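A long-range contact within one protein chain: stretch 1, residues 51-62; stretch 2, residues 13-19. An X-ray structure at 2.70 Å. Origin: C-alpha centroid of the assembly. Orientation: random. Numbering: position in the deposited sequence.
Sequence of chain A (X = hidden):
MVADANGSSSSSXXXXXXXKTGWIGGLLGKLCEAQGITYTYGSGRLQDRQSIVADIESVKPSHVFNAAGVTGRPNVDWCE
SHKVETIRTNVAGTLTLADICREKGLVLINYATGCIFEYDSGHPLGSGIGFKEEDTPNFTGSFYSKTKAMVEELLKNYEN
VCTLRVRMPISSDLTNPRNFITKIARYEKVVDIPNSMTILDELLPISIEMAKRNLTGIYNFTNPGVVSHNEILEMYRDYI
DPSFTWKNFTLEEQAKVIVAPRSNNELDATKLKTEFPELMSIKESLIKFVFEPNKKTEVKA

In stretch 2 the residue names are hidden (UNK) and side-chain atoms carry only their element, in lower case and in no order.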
# COMPACT_ATOMS: atom_id res chain seq x y z
N SER A 51 -19.52 -5.98 -6.48
CA SER A 51 -20.07 -4.77 -7.11
C SER A 51 -19.40 -4.46 -8.47
O SER A 51 -20.08 -4.12 -9.45
CB SER A 51 -19.95 -3.56 -6.18
OG SER A 51 -20.40 -3.87 -4.87
N ILE A 52 -18.07 -4.58 -8.50
CA ILE A 52 -17.28 -4.38 -9.71
C ILE A 52 -17.42 -5.56 -10.67
O ILE A 52 -17.57 -5.37 -11.89
CB ILE A 52 -15.79 -4.19 -9.37
CG1 ILE A 52 -15.62 -3.22 -8.20
CG2 ILE A 52 -15.02 -3.71 -10.59
CD1 ILE A 52 -16.20 -1.88 -8.46
N VAL A 53 -17.36 -6.78 -10.12
CA VAL A 53 -17.55 -8.00 -10.92
C VAL A 53 -18.87 -7.93 -11.69
O VAL A 53 -18.95 -8.37 -12.84
CB VAL A 53 -17.49 -9.30 -10.06
CG1 VAL A 53 -17.61 -10.54 -10.95
CG2 VAL A 53 -16.19 -9.38 -9.28
N ALA A 54 -19.89 -7.36 -11.06
CA ALA A 54 -21.21 -7.22 -11.67
C ALA A 54 -21.19 -6.26 -12.87
O ALA A 54 -21.72 -6.58 -13.95
CB ALA A 54 -22.21 -6.75 -10.64
N ASP A 55 -20.58 -5.10 -12.67
CA ASP A 55 -20.36 -4.14 -13.74
C ASP A 55 -19.69 -4.76 -14.96
O ASP A 55 -20.12 -4.51 -16.08
CB ASP A 55 -19.51 -2.96 -13.24
CG ASP A 55 -20.22 -2.12 -12.20
OD1 ASP A 55 -21.25 -2.58 -11.66
OD2 ASP A 55 -19.73 -1.01 -11.91
N ILE A 56 -18.63 -5.55 -14.75
CA ILE A 56 -17.90 -6.10 -15.89
C ILE A 56 -18.78 -7.05 -16.69
O ILE A 56 -18.73 -7.09 -17.92
CB ILE A 56 -16.61 -6.84 -15.49
CG1 ILE A 56 -15.74 -5.98 -14.56
CG2 ILE A 56 -15.85 -7.31 -16.73
CD1 ILE A 56 -14.98 -4.91 -15.24
N GLU A 57 -19.62 -7.81 -16.00
CA GLU A 57 -20.51 -8.74 -16.69
C GLU A 57 -21.71 -8.04 -17.34
O GLU A 57 -22.12 -8.39 -18.45
CB GLU A 57 -20.94 -9.87 -15.76
CG GLU A 57 -19.75 -10.54 -15.08
CD GLU A 57 -19.96 -12.03 -14.85
OE1 GLU A 57 -20.09 -12.76 -15.86
OE2 GLU A 57 -19.98 -12.46 -13.67
N SER A 58 -22.24 -7.04 -16.65
CA SER A 58 -23.33 -6.22 -17.17
C SER A 58 -22.92 -5.41 -18.41
O SER A 58 -23.67 -5.36 -19.39
CB SER A 58 -23.88 -5.32 -16.07
OG SER A 58 -24.90 -4.47 -16.55
N VAL A 59 -21.74 -4.78 -18.37
CA VAL A 59 -21.27 -3.90 -19.46
C VAL A 59 -20.51 -4.66 -20.55
O VAL A 59 -20.49 -4.24 -21.72
CB VAL A 59 -20.37 -2.77 -18.92
CG1 VAL A 59 -19.89 -1.84 -20.04
CG2 VAL A 59 -21.11 -1.98 -17.87
N LYS A 60 -19.90 -5.78 -20.16
CA LYS A 60 -19.02 -6.53 -21.05
C LYS A 60 -18.03 -5.60 -21.76
O LYS A 60 -17.97 -5.59 -23.00
CB LYS A 60 -19.85 -7.34 -22.05
CG LYS A 60 -20.81 -8.33 -21.42
CD LYS A 60 -22.07 -8.51 -22.27
CE LYS A 60 -23.32 -8.73 -21.39
NZ LYS A 60 -24.02 -10.00 -21.68
N PRO A 61 -17.27 -4.82 -20.99
CA PRO A 61 -16.45 -3.75 -21.59
C PRO A 61 -15.26 -4.31 -22.35
O PRO A 61 -14.86 -5.43 -22.08
CB PRO A 61 -15.94 -2.98 -20.36
CG PRO A 61 -15.82 -4.05 -19.31
CD PRO A 61 -16.98 -4.99 -19.55
N SER A 62 -14.73 -3.55 -23.29
CA SER A 62 -13.50 -3.94 -23.96
C SER A 62 -12.29 -3.40 -23.20
O SER A 62 -11.19 -3.99 -23.27
CB SER A 62 -13.49 -3.42 -25.41
OG SER A 62 -13.44 -2.01 -25.44
N UNK A 13 -15.23 -1.12 -29.71
CA UNK A 13 -14.86 -0.61 -28.39
C UNK A 13 -16.05 -0.35 -27.46
O UNK A 13 -17.14 -0.01 -27.93
c UNK A 13 -10.18 0.03 -30.38
c UNK A 13 -11.77 -0.43 -28.61
c UNK A 13 -12.33 1.12 -30.36
c UNK A 13 -11.09 0.91 -30.96
c UNK A 13 -14.03 0.67 -28.53
c UNK A 13 -10.52 -0.64 -29.20
c UNK A 13 -12.69 0.45 -29.18
N UNK A 14 -15.83 -0.51 -26.16
CA UNK A 14 -16.88 -0.35 -25.15
C UNK A 14 -16.22 -0.06 -23.82
O UNK A 14 -15.64 -0.96 -23.22
c UNK A 14 -18.88 -1.51 -24.06
c UNK A 14 -17.70 -1.64 -25.03
n UNK A 14 -19.58 -2.61 -23.84
o UNK A 14 -19.15 -0.43 -23.54
N UNK A 15 -16.30 1.17 -23.35
CA UNK A 15 -15.51 1.55 -22.18
C UNK A 15 -16.31 1.56 -20.90
O UNK A 15 -17.40 2.13 -20.84
c UNK A 15 -12.45 4.26 -24.95
c UNK A 15 -12.54 1.89 -25.18
c UNK A 15 -13.86 2.97 -23.49
c UNK A 15 -14.84 2.91 -22.35
c UNK A 15 -13.36 4.19 -23.91
c UNK A 15 -12.04 3.11 -25.59
c UNK A 15 -13.45 1.82 -24.14
N UNK A 16 -15.75 0.92 -19.87
CA UNK A 16 -16.26 1.05 -18.52
C UNK A 16 -15.43 2.14 -17.84
O UNK A 16 -14.21 2.08 -17.83
c UNK A 16 -16.70 -0.29 -16.32
c UNK A 16 -16.18 -0.28 -17.76
c UNK A 16 -18.17 0.13 -16.25
c UNK A 16 -16.49 -1.66 -15.65
N UNK A 17 -16.10 3.16 -17.32
CA UNK A 17 -15.41 4.28 -16.70
C UNK A 17 -15.82 4.43 -15.24
O UNK A 17 -17.00 4.35 -14.91
c UNK A 17 -14.98 6.76 -16.79
c UNK A 17 -15.65 6.58 -19.86
c UNK A 17 -15.67 5.59 -17.47
c UNK A 17 -15.21 5.44 -18.93
N UNK A 18 -14.85 4.63 -14.36
CA UNK A 18 -15.14 4.88 -12.96
C UNK A 18 -14.84 6.33 -12.58
O UNK A 18 -13.80 6.86 -12.93
c UNK A 18 -16.86 1.04 -11.28
c UNK A 18 -14.43 3.87 -12.04
o UNK A 18 -17.09 -1.14 -12.23
c UNK A 18 -15.38 0.32 -13.03
c UNK A 18 -16.20 2.26 -11.23
c UNK A 18 -14.73 1.54 -12.97
c UNK A 18 -16.44 0.07 -12.18
c UNK A 18 -15.12 2.53 -12.07
N UNK A 19 -15.80 6.96 -11.89
CA UNK A 19 -15.69 8.35 -11.49
C UNK A 19 -16.45 9.36 -12.32
O UNK A 19 -15.86 10.34 -12.78

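Position 13 carries seven side-chain carbons, one followed by a ring of six, with no heteroatom. Ser62 OG sits 3.9 Å from a ring carbon of position 13, at the ring's edge and near its plane. This is phenylalanine, and the ring carbon is Phe13 CD1. Its CA-to-CB bond points away from stretch 1, and little of the residue is covered.

Position 14 has two side-chain carbons, the second bearing one oxygen and one nitrogen. Its CA-to-CB bond points toward stretch 1, and the side-chain nitrogen of position 14 lies 2.8 Å from Val59 O. That is the amide of asparagine; a carboxylate would carry two oxygens. The bond from Asn14 ND2 to Val59 O is a weak hydrogen bond, bent to 115°. The amide thus reaches a carbonyl in the last turn of the helix, just before Lys60 leaves helical geometry with positive phi. The backbone holds more squarely: Asn14 N donates to Ser62 OG at 2.9 Å, and Ser62 N donates to Asn14 O at 2.7 Å.

Position 15 again shows one carbon and a bare six-carbon ring. CB points away, but the end of the side chain returns, placing a ring carbon of position 15 4.0 Å from Ser62 OG, which lies at the ring's edge. It is phenylalanine, and the carbon is Phe15 CE1.

Position 16 has four carbons forked at the second, and its CA-to-CB bond points toward stretch 1. One terminal carbon of position 16 lies 3.6 Å from Ile56 CD1, the other 4.0 Å from Val59 CG2, and its CB packs 3.8 Å from Pro61 CB. The pattern is leucine, the two ends being Leu16 CD2 and Leu16 CD1 respectively. One side chain thereby joins helix and exit loop in a single apolar patch.

Position 17 has four carbons forked at the first, one arm two carbons long, buried but out of reach of stretch 1: isoleucine.

Position 18 has one carbon and a six-carbon ring bearing an oxygen. That oxygen of position 18 lies 2.7 Å from Asp55 OD2, and a ring carbon lies 4.1 Å from Ile52 CD1. Hence tyrosine: Tyr18 OH donates to Asp55 OD2, and the carbon is Tyr18 CE2. The ring spans the gap to a buried carboxylate.

Position 19 has no side-chain atoms and is glycine. Its phi/psi of 102/53 would jam a CB against the preceding carbonyl oxygen, so the backbone itself calls for this residue.

The contact works by alternation and taper. Positions 14, 16 and 18 face a nearly antiparallel helix, their axes 156° apart in direction. Near Pro61 and Asn14 the chains are close enough for backbone hydrogen bonding; toward Ile52 they diverge, and a long tyrosine fills the space. Leucine supplies the apolar middle, with polar anchors at both ends.

Stretch 2 13-19: FNFLIYG
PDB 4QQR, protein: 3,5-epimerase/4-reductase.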